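Local atomic coordinates of cyclic pyranopterin monophosphate synthase 2 (Mycobacterium tuberculosis, PDB entry 4FDF), a protein that probably converts (8S)-3',8-cyclo-7,8-dihydroguanosine 5'-triphosphate to cyclic pyranopterin monophosphate, with release of diphosphate, in molybdenum cofactor biosynthesis. Residues L45-V51 and I139-D143; L66-A72 and V130-L135; L125-S129 and D150-L154. One frame throughout, in Å; residues are numbered along the deposited sequence.

Interaction 1 of 3, residues L45-V51 and I139-D143; sequences LRTSAQV and IKAVD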
loop_
_atom_site.group_PDB
_atom_site.type_symbol
_atom_site.label_atom_id
_atom_site.label_comp_id
_atom_site.label_asym_id
_atom_site.label_seq_id
_atom_site.Cartn_x
_atom_site.Cartn_y
_atom_site.Cartn_z
ATOM N N LEU B 45 -12.947 22.849 -6.545
ATOM C CA LEU B 45 -12.494 23.441 -5.297
ATOM C C LEU B 45 -12.934 24.910 -5.244
ATOM O O LEU B 45 -12.531 25.706 -6.086
ATOM C CB LEU B 45 -10.981 23.335 -5.179
ATOM C CG LEU B 45 -10.387 23.839 -3.862
ATOM C CD1 LEU B 45 -10.594 22.835 -2.764
ATOM C CD2 LEU B 45 -8.907 24.155 -4.014
ATOM N N ARG B 46 -13.773 25.254 -4.267
ATOM C CA ARG B 46 -14.236 26.639 -4.110
ATOM C C ARG B 46 -13.281 27.423 -3.206
ATOM O O ARG B 46 -13.251 27.218 -1.996
ATOM C CB ARG B 46 -15.661 26.687 -3.548
ATOM C CG ARG B 46 -16.633 25.673 -4.141
ATOM C CD ARG B 46 -17.494 26.270 -5.227
ATOM N NE ARG B 46 -18.598 25.383 -5.578
ATOM C CZ ARG B 46 -19.282 25.449 -6.717
ATOM N NH1 ARG B 46 -18.978 26.368 -7.634
ATOM N NH2 ARG B 46 -20.268 24.593 -6.946
ATOM N N THR B 47 -12.494 28.312 -3.792
ATOM C CA THR B 47 -11.473 29.020 -3.013
ATOM C C THR B 47 -11.542 30.567 -3.150
ATOM O O THR B 47 -12.608 31.112 -3.402
ATOM C CB THR B 47 -10.060 28.416 -3.253
ATOM O OG1 THR B 47 -9.131 28.976 -2.321
ATOM C CG2 THR B 47 -9.581 28.638 -4.687
ATOM N N SER B 48 -10.418 31.259 -2.975
ATOM C CA SER B 48 -10.406 32.727 -2.970
ATOM C C SER B 48 -9.629 33.285 -4.156
ATOM O O SER B 48 -8.806 32.582 -4.756
ATOM C CB SER B 48 -9.793 33.240 -1.670
ATOM O OG SER B 48 -8.418 32.897 -1.618
ATOM N N ALA B 49 -9.889 34.552 -4.482
ATOM C CA ALA B 49 -9.197 35.241 -5.573
ATOM C C ALA B 49 -7.711 35.308 -5.273
ATOM O O ALA B 49 -6.878 35.177 -6.175
ATOM C CB ALA B 49 -9.762 36.647 -5.775
ATOM N N GLN B 50 -7.392 35.506 -3.996
ATOM C CA GLN B 50 -6.023 35.454 -3.533
ATOM C C GLN B 50 -5.346 34.119 -3.859
ATOM O O GLN B 50 -4.198 34.104 -4.319
ATOM C CB GLN B 50 -5.958 35.696 -2.034
ATOM C CG GLN B 50 -4.580 36.157 -1.588
ATOM C CD GLN B 50 -4.400 36.114 -0.098
ATOM O OE1 GLN B 50 -5.350 35.899 0.666
ATOM N NE2 GLN B 50 -3.174 36.317 0.332
ATOM N N VAL B 51 -6.051 33.012 -3.615
ATOM C CA VAL B 51 -5.502 31.683 -3.889
ATOM C C VAL B 51 -5.265 31.500 -5.387
ATOM O O VAL B 51 -4.202 31.036 -5.792
ATOM C CB VAL B 51 -6.364 30.541 -3.280
ATOM C CG1 VAL B 51 -5.998 29.187 -3.885
ATOM C CG2 VAL B 51 -6.173 30.488 -1.778
ATOM N N ILE B 139 -3.342 24.754 -0.368
ATOM C CA ILE B 139 -3.894 26.104 -0.236
ATOM C C ILE B 139 -4.481 26.418 1.143
ATOM O O ILE B 139 -4.813 27.570 1.415
ATOM C CB ILE B 139 -4.923 26.449 -1.379
ATOM C CG1 ILE B 139 -6.263 25.729 -1.185
ATOM C CG2 ILE B 139 -4.344 26.150 -2.760
ATOM C CD1 ILE B 139 -7.334 26.603 -0.579
ATOM N N LYS B 140 -4.600 25.409 2.005
ATOM C CA LYS B 140 -5.325 25.579 3.276
ATOM C C LYS B 140 -4.732 26.634 4.226
ATOM O O LYS B 140 -5.420 27.107 5.125
ATOM C CB LYS B 140 -5.527 24.241 4.002
ATOM C CG LYS B 140 -4.246 23.534 4.468
ATOM C CD LYS B 140 -4.595 22.256 5.196
ATOM C CE LYS B 140 -3.441 21.759 6.034
ATOM N NZ LYS B 140 -2.321 21.277 5.215
ATOM N N ALA B 141 -3.469 26.993 4.022
ATOM C CA ALA B 141 -2.806 28.005 4.848
ATOM C C ALA B 141 -3.191 29.439 4.445
ATOM O O ALA B 141 -3.146 30.351 5.272
ATOM C CB ALA B 141 -1.288 27.818 4.817
ATOM N N VAL B 142 -3.559 29.621 3.174
ATOM C CA VAL B 142 -4.059 30.898 2.659
ATOM C C VAL B 142 -5.584 30.983 2.767
ATOM O O VAL B 142 -6.129 32.038 3.092
ATOM C CB VAL B 142 -3.630 31.131 1.184
ATOM C CG1 VAL B 142 -4.075 32.502 0.690
ATOM C CG2 VAL B 142 -2.127 30.971 1.020
ATOM N N ASP B 143 -6.267 29.874 2.493
ATOM C CA ASP B 143 -7.731 29.809 2.566
ATOM C C ASP B 143 -8.204 28.480 3.183
ATOM O O ASP B 143 -8.547 27.548 2.457
ATOM C CB ASP B 143 -8.331 30.023 1.163
ATOM C CG ASP B 143 -9.858 30.013 1.150
ATOM O OD1 ASP B 143 -10.483 30.387 2.161
ATOM O OD2 ASP B 143 -10.437 29.635 0.111
#
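The backbone of 45-51 turns from extended to helical: Leu-45 and Arg-46 finish a strand, Thr-47 and Ser-48 form the bend, and Ala-49 opens a helix. Facing it, 139-143 is a tight turn at the end of helix 121-139, in which Ile-139 O accepts from both Val-142 N (3.0 Å) and Asp-143 N (2.9 Å). The two segments approach at two points, with CA-CA distances of 6.8 Å for both Thr-47/Asp-143 and Val-51/Val-142. Ser-48 is the N-cap of helix 49-57; with chi1 at p (67°), its OG accepts from Val-51 N at 3.1 Å and an N-H...O angle of 152°.

In the ferredoxin-like fold of this protein, the contact lies at one end of the sheet, where the chain leaves strand 35-46 and where the loop from helix 121-139 heads for strand 147-156. One hydrogen bond joins the two turns: Thr-47 OG1 donates to Asp-143 OD2 at 2.8 Å, Asp-143 holding its carboxylate out with chi1 at t. Ser-48 N also lies 3.5 Å from Asp-143 OD2, but at an angle too poor for a bond. Beside this polar link, Val-51 spreads over the turn, CG1 meeting Ile-139 CG2 at 3.6 Å while CG2 reaches Val-142 CG1 at 3.8 Å and Asp-143 CB at 3.7 Å. Ile-139 continues the apolar patch, its CG1 lying 4.2 Å from Leu-45 CD2. Arg-46, whose CA-to-CB bond points away, instead forms a salt bridge with Asp-149.

Interaction 2 of 3, residues L66-A72 and V130-L135; sequences LATARVA and VAALTL
Ala-69 lays its methyl on the backbone of the partner helix, CB standing 3.3 Å from Ala-131 O and 4.4 Å from Ala-131 CB. Both segments are regular alpha-helix, with axes 7.8 Å apart at closest approach and N-to-C directions at 149°, so they run roughly antiparallel. The register is set by Ala-69 and Ala-131, whose CA atoms are 4.5 Å apart; alanines at this point allow the close approach. Thr-134 (chi1 m) directs OG1 back to Val-130 O, a 2.9 Å hydrogen bond within its own helix, and OG1 also lies 3.2 Å from Ala-72 CB. Its CG2 lies 3.6 Å from Ala-69 CA and 3.8 Å from Thr-68 CG2. Leu-135 (chi1 m, chi2 t) leaves its helix sideways, yet CD2 comes to 3.6 Å from Ala-69 CB and 4.2 Å from CD2 of Leu-66, also m, t. At the other end, Val-130 (chi1 t) sets CG1 3.7 Å from Ala-72 O. This is the helix pair of a ferredoxin-like fold: Leu-135 and Ala-131 rest on Ile-108 of strand 105-116, Leu-66, Ala-69 and Leu-135 on Phe-99 of strand 92-101, while Ala-72 and Thr-134 touch Pro-85 of a second subunit.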
loop_
_atom_site.group_PDB
_atom_site.type_symbol
_atom_site.label_atom_id
_atom_site.label_comp_id
_atom_site.label_asym_id
_atom_site.label_seq_id
_atom_site.Cartn_x
_atom_site.Cartn_y
_atom_site.Cartn_z
ATOM N N LEU B 66 -0.896 22.678 -8.671
ATOM C CA LEU B 66 -1.487 21.967 -9.810
ATOM C C LEU B 66 -0.716 20.689 -10.170
ATOM O O LEU B 66 -1.308 19.616 -10.298
ATOM C CB LEU B 66 -1.638 22.878 -11.038
ATOM C CG LEU B 66 -2.506 24.160 -11.009
ATOM C CD1 LEU B 66 -2.777 24.678 -12.443
ATOM C CD2 LEU B 66 -3.823 24.001 -10.265
ATOM N N ALA B 67 0.597 20.812 -10.320
ATOM C CA ALA B 67 1.449 19.668 -10.622
ATOM C C ALA B 67 1.373 18.627 -9.523
ATOM O O ALA B 67 1.266 17.439 -9.810
ATOM C CB ALA B 67 2.910 20.109 -10.849
ATOM N N THR B 68 1.401 19.072 -8.268
ATOM C CA THR B 68 1.360 18.149 -7.139
ATOM C C THR B 68 0.034 17.373 -7.127
ATOM O O THR B 68 0.023 16.157 -6.937
ATOM C CB THR B 68 1.638 18.870 -5.787
ATOM O OG1 THR B 68 2.941 19.464 -5.832
ATOM C CG2 THR B 68 1.593 17.902 -4.599
ATOM N N ALA B 69 -1.067 18.078 -7.367
ATOM C CA ALA B 69 -2.389 17.467 -7.307
ATOM C C ALA B 69 -2.658 16.555 -8.494
ATOM O O ALA B 69 -3.316 15.532 -8.349
ATOM C CB ALA B 69 -3.466 18.536 -7.179
ATOM N N ARG B 70 -2.140 16.922 -9.662
ATOM C CA ARG B 70 -2.229 16.055 -10.829
ATOM C C ARG B 70 -1.584 14.703 -10.543
ATOM O O ARG B 70 -2.196 13.658 -10.804
ATOM C CB ARG B 70 -1.608 16.721 -12.068
ATOM C CG ARG B 70 -1.507 15.833 -13.294
ATOM C CD ARG B 70 -1.691 16.623 -14.602
ATOM N NE ARG B 70 -1.140 17.971 -14.526
ATOM C CZ ARG B 70 -1.701 19.053 -15.052
ATOM N NH1 ARG B 70 -2.848 18.972 -15.716
ATOM N NH2 ARG B 70 -1.106 20.227 -14.909
ATOM N N VAL B 71 -0.367 14.732 -9.996
ATOM C CA VAL B 71 0.373 13.504 -9.670
ATOM C C VAL B 71 -0.346 12.697 -8.594
ATOM O O VAL B 71 -0.424 11.469 -8.683
ATOM C CB VAL B 71 1.857 13.778 -9.237
ATOM C CG1 VAL B 71 2.557 12.475 -8.847
ATOM C CG2 VAL B 71 2.644 14.444 -10.362
ATOM N N ALA B 72 -0.884 13.380 -7.586
ATOM C CA ALA B 72 -1.646 12.691 -6.528
ATOM C C ALA B 72 -2.926 12.019 -7.067
ATOM O O ALA B 72 -3.268 10.885 -6.666
ATOM C CB ALA B 72 -1.972 13.654 -5.382
ATOM N N VAL B 130 -8.917 12.769 -4.873
ATOM C CA VAL B 130 -7.606 12.937 -4.237
ATOM C C VAL B 130 -6.877 14.192 -4.743
ATOM O O VAL B 130 -6.145 14.837 -3.985
ATOM C CB VAL B 130 -6.739 11.648 -4.314
ATOM C CG1 VAL B 130 -5.322 11.900 -3.791
ATOM C CG2 VAL B 130 -7.403 10.513 -3.489
ATOM N N ALA B 131 -7.097 14.550 -6.005
ATOM C CA ALA B 131 -6.544 15.791 -6.563
ATOM C C ALA B 131 -7.100 17.024 -5.853
ATOM O O ALA B 131 -6.366 17.989 -5.633
ATOM C CB ALA B 131 -6.814 15.873 -8.069
ATOM N N ALA B 132 -8.389 16.987 -5.508
ATOM C CA ALA B 132 -9.048 18.068 -4.766
ATOM C C ALA B 132 -8.509 18.161 -3.348
ATOM O O ALA B 132 -8.189 19.247 -2.873
ATOM C CB ALA B 132 -10.562 17.848 -4.727
ATOM N N LEU B 133 -8.405 17.019 -2.674
ATOM C CA LEU B 133 -7.800 16.981 -1.347
ATOM C C LEU B 133 -6.374 17.530 -1.356
ATOM O O LEU B 133 -5.960 18.218 -0.424
ATOM C CB LEU B 133 -7.799 15.552 -0.776
ATOM C CG LEU B 133 -9.144 14.947 -0.335
ATOM C CD1 LEU B 133 -9.043 13.428 -0.183
ATOM C CD2 LEU B 133 -9.619 15.577 0.960
ATOM N N THR B 134 -5.629 17.210 -2.412
ATOM C CA THR B 134 -4.255 17.655 -2.540
ATOM C C THR B 134 -4.193 19.151 -2.835
ATOM O O THR B 134 -3.334 19.850 -2.293
ATOM C CB THR B 134 -3.505 16.841 -3.601
ATOM O OG1 THR B 134 -3.472 15.471 -3.182
ATOM C CG2 THR B 134 -2.080 17.353 -3.772
ATOM N N LEU B 135 -5.103 19.642 -3.676
ATOM C CA LEU B 135 -5.202 21.080 -3.869
ATOM C C LEU B 135 -5.433 21.763 -2.529
ATOM O O LEU B 135 -4.720 22.704 -2.178
ATOM C CB LEU B 135 -6.323 21.454 -4.836
ATOM C CG LEU B 135 -6.057 21.212 -6.316
ATOM C CD1 LEU B 135 -7.244 21.742 -7.094
ATOM C CD2 LEU B 135 -4.737 21.855 -6.799
#

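Interaction 3 of 3, residues L125-S129 and D150-L154; sequences LTAVS and DIRVL
Helix 121-139 and strand 147-156 are consecutive elements of the second beta-alpha-beta unit of a ferredoxin-like fold, and 125-129 packs here along 150-154. The helix and strand axes come within 8.8 Å, with N-to-C directions at 151°, so they run roughly antiparallel; the nearest CA atoms are those of Leu-125 and Arg-152, 6.9 Å apart. Residues 151-153 are extended, whereas Asp-150 has positive phi (57/43). Leu-125, chi1 m and chi2 t, starts sideways but brings its end onto the strand: CD2 lies 3.8 Å from Ile-151 CG2 and 3.6 Å from Arg-152 C, and CD1 lies 3.7 Å from Val-153 CG2. Ile-151, also m, t, points toward the helix, where its CG1 meets Val-128 CG1 at 4.1 Å and its CD1 approaches Ser-129 CA at 4.4 Å. Val-128 and Val-153 both have chi1 at t. Tyr-136 of a second subunit packs on Leu-125 and Val-153, and the Leu-125 side chain comes within about 4 Å of that of Met-122, a predicted substrate-binding residue. The CA-to-CB bond of Arg-152 points away from the helix; with chi1 at p, its NH1 lies 3.2 Å from Asp-150 OD2 in a salt bridge of charges alone and donates to Asp-150 O at 2.8 Å.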
loop_
_atom_site.group_PDB
_atom_site.type_symbol
_atom_site.label_atom_id
_atom_site.label_comp_id
_atom_site.label_asym_id
_atom_site.label_seq_id
_atom_site.Cartn_x
_atom_site.Cartn_y
_atom_site.Cartn_z
ATOM N N LEU B 125 -13.488 9.129 -10.335
ATOM C CA LEU B 125 -13.967 9.862 -9.151
ATOM C C LEU B 125 -12.912 9.960 -8.036
ATOM O O LEU B 125 -12.786 10.999 -7.378
ATOM C CB LEU B 125 -15.234 9.207 -8.600
ATOM C CG LEU B 125 -16.502 9.330 -9.439
ATOM C CD1 LEU B 125 -17.510 8.274 -8.988
ATOM C CD2 LEU B 125 -17.106 10.731 -9.372
ATOM N N THR B 126 -12.165 8.878 -7.838
ATOM C CA THR B 126 -11.098 8.809 -6.835
ATOM C C THR B 126 -9.960 9.804 -7.148
ATOM O O THR B 126 -9.479 10.531 -6.258
ATOM C CB THR B 126 -10.591 7.346 -6.713
ATOM O OG1 THR B 126 -11.661 6.519 -6.224
ATOM C CG2 THR B 126 -9.411 7.225 -5.786
ATOM N N ALA B 127 -9.553 9.836 -8.417
ATOM C CA ALA B 127 -8.555 10.781 -8.921
ATOM C C ALA B 127 -8.991 12.227 -8.706
ATOM O O ALA B 127 -8.249 13.032 -8.156
ATOM C CB ALA B 127 -8.286 10.520 -10.410
ATOM N N VAL B 128 -10.215 12.548 -9.109
ATOM C CA VAL B 128 -10.762 13.883 -8.898
ATOM C C VAL B 128 -10.736 14.182 -7.406
ATOM O O VAL B 128 -10.308 15.246 -6.959
ATOM C CB VAL B 128 -12.210 13.981 -9.440
ATOM C CG1 VAL B 128 -12.967 15.176 -8.818
ATOM C CG2 VAL B 128 -12.207 14.085 -10.958
ATOM N N SER B 129 -11.154 13.195 -6.637
ATOM C CA SER B 129 -11.261 13.338 -5.214
ATOM C C SER B 129 -9.921 13.588 -4.551
ATOM O O SER B 129 -9.784 14.542 -3.767
ATOM C CB SER B 129 -11.907 12.085 -4.668
ATOM O OG SER B 129 -12.226 12.274 -3.303
ATOM N N ASP B 150 -19.271 19.241 -5.774
ATOM C CA ASP B 150 -19.786 18.794 -7.071
ATOM C C ASP B 150 -18.912 17.703 -7.731
ATOM O O ASP B 150 -18.627 17.740 -8.931
ATOM C CB ASP B 150 -19.981 20.018 -7.984
ATOM C CG ASP B 150 -21.156 19.876 -8.939
ATOM O OD1 ASP B 150 -22.244 19.405 -8.529
ATOM O OD2 ASP B 150 -20.997 20.266 -10.113
ATOM N N ILE B 151 -18.472 16.742 -6.927
ATOM C CA ILE B 151 -17.770 15.583 -7.460
ATOM C C ILE B 151 -18.783 14.626 -8.087
ATOM O O ILE B 151 -19.675 14.134 -7.412
ATOM C CB ILE B 151 -16.932 14.874 -6.372
ATOM C CG1 ILE B 151 -15.780 15.792 -5.949
ATOM C CG2 ILE B 151 -16.426 13.497 -6.882
ATOM C CD1 ILE B 151 -15.127 15.423 -4.632
ATOM N N ARG B 152 -18.636 14.359 -9.379
ATOM C CA ARG B 152 -19.660 13.627 -10.108
ATOM C C ARG B 152 -19.117 12.986 -11.381
ATOM O O ARG B 152 -18.078 13.399 -11.922
ATOM C CB ARG B 152 -20.830 14.562 -10.446
ATOM C CG ARG B 152 -20.510 15.549 -11.563
ATOM C CD ARG B 152 -20.969 16.966 -11.249
ATOM N NE ARG B 152 -20.706 17.849 -12.383
ATOM C CZ ARG B 152 -19.625 18.619 -12.531
ATOM N NH1 ARG B 152 -18.666 18.670 -11.607
ATOM N NH2 ARG B 152 -19.511 19.359 -13.619
ATOM N N VAL B 153 -19.826 11.967 -11.849
ATOM C CA VAL B 153 -19.508 11.336 -13.132
ATOM C C VAL B 153 -20.076 12.169 -14.277
ATOM O O VAL B 153 -21.248 12.550 -14.269
ATOM C CB VAL B 153 -20.042 9.892 -13.207
ATOM C CG1 VAL B 153 -19.825 9.293 -14.612
ATOM C CG2 VAL B 153 -19.372 9.019 -12.124
ATOM N N LEU B 154 -19.230 12.452 -15.255
ATOM C CA LEU B 154 -19.622 13.232 -16.426
ATOM C C LEU B 154 -19.989 12.375 -17.624
ATOM O O LEU B 154 -20.844 12.761 -18.431
ATOM C CB LEU B 154 -18.482 14.172 -16.824
ATOM C CG LEU B 154 -18.554 15.649 -16.441
ATOM C CD1 LEU B 154 -19.108 15.889 -15.037
ATOM C CD2 LEU B 154 -17.192 16.289 -16.631
#

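Interactions 2 and 3 share helix 121-139, in adjoining segments: one side of it meets helix 65-83, another strand 147-156. Both are buried, touch a second subunit and between their segments are held by van der Waals packing alone. Interaction 1 begins where this helix ends and is only partly buried, its centre about 19 Å from that of the chain, against about 8 Å for interaction 2 and 5 Å for interaction 3; there a Thr-Asp hydrogen bond joins the apolar contacts. Interactions 1 and 2 touch, Leu-45 CD2 lying 3.8 Å from Leu-135 CB. Interactions 1 and 3 do not touch, but both reach the same sheet through the neighbouring strands 35-46 and 147-156.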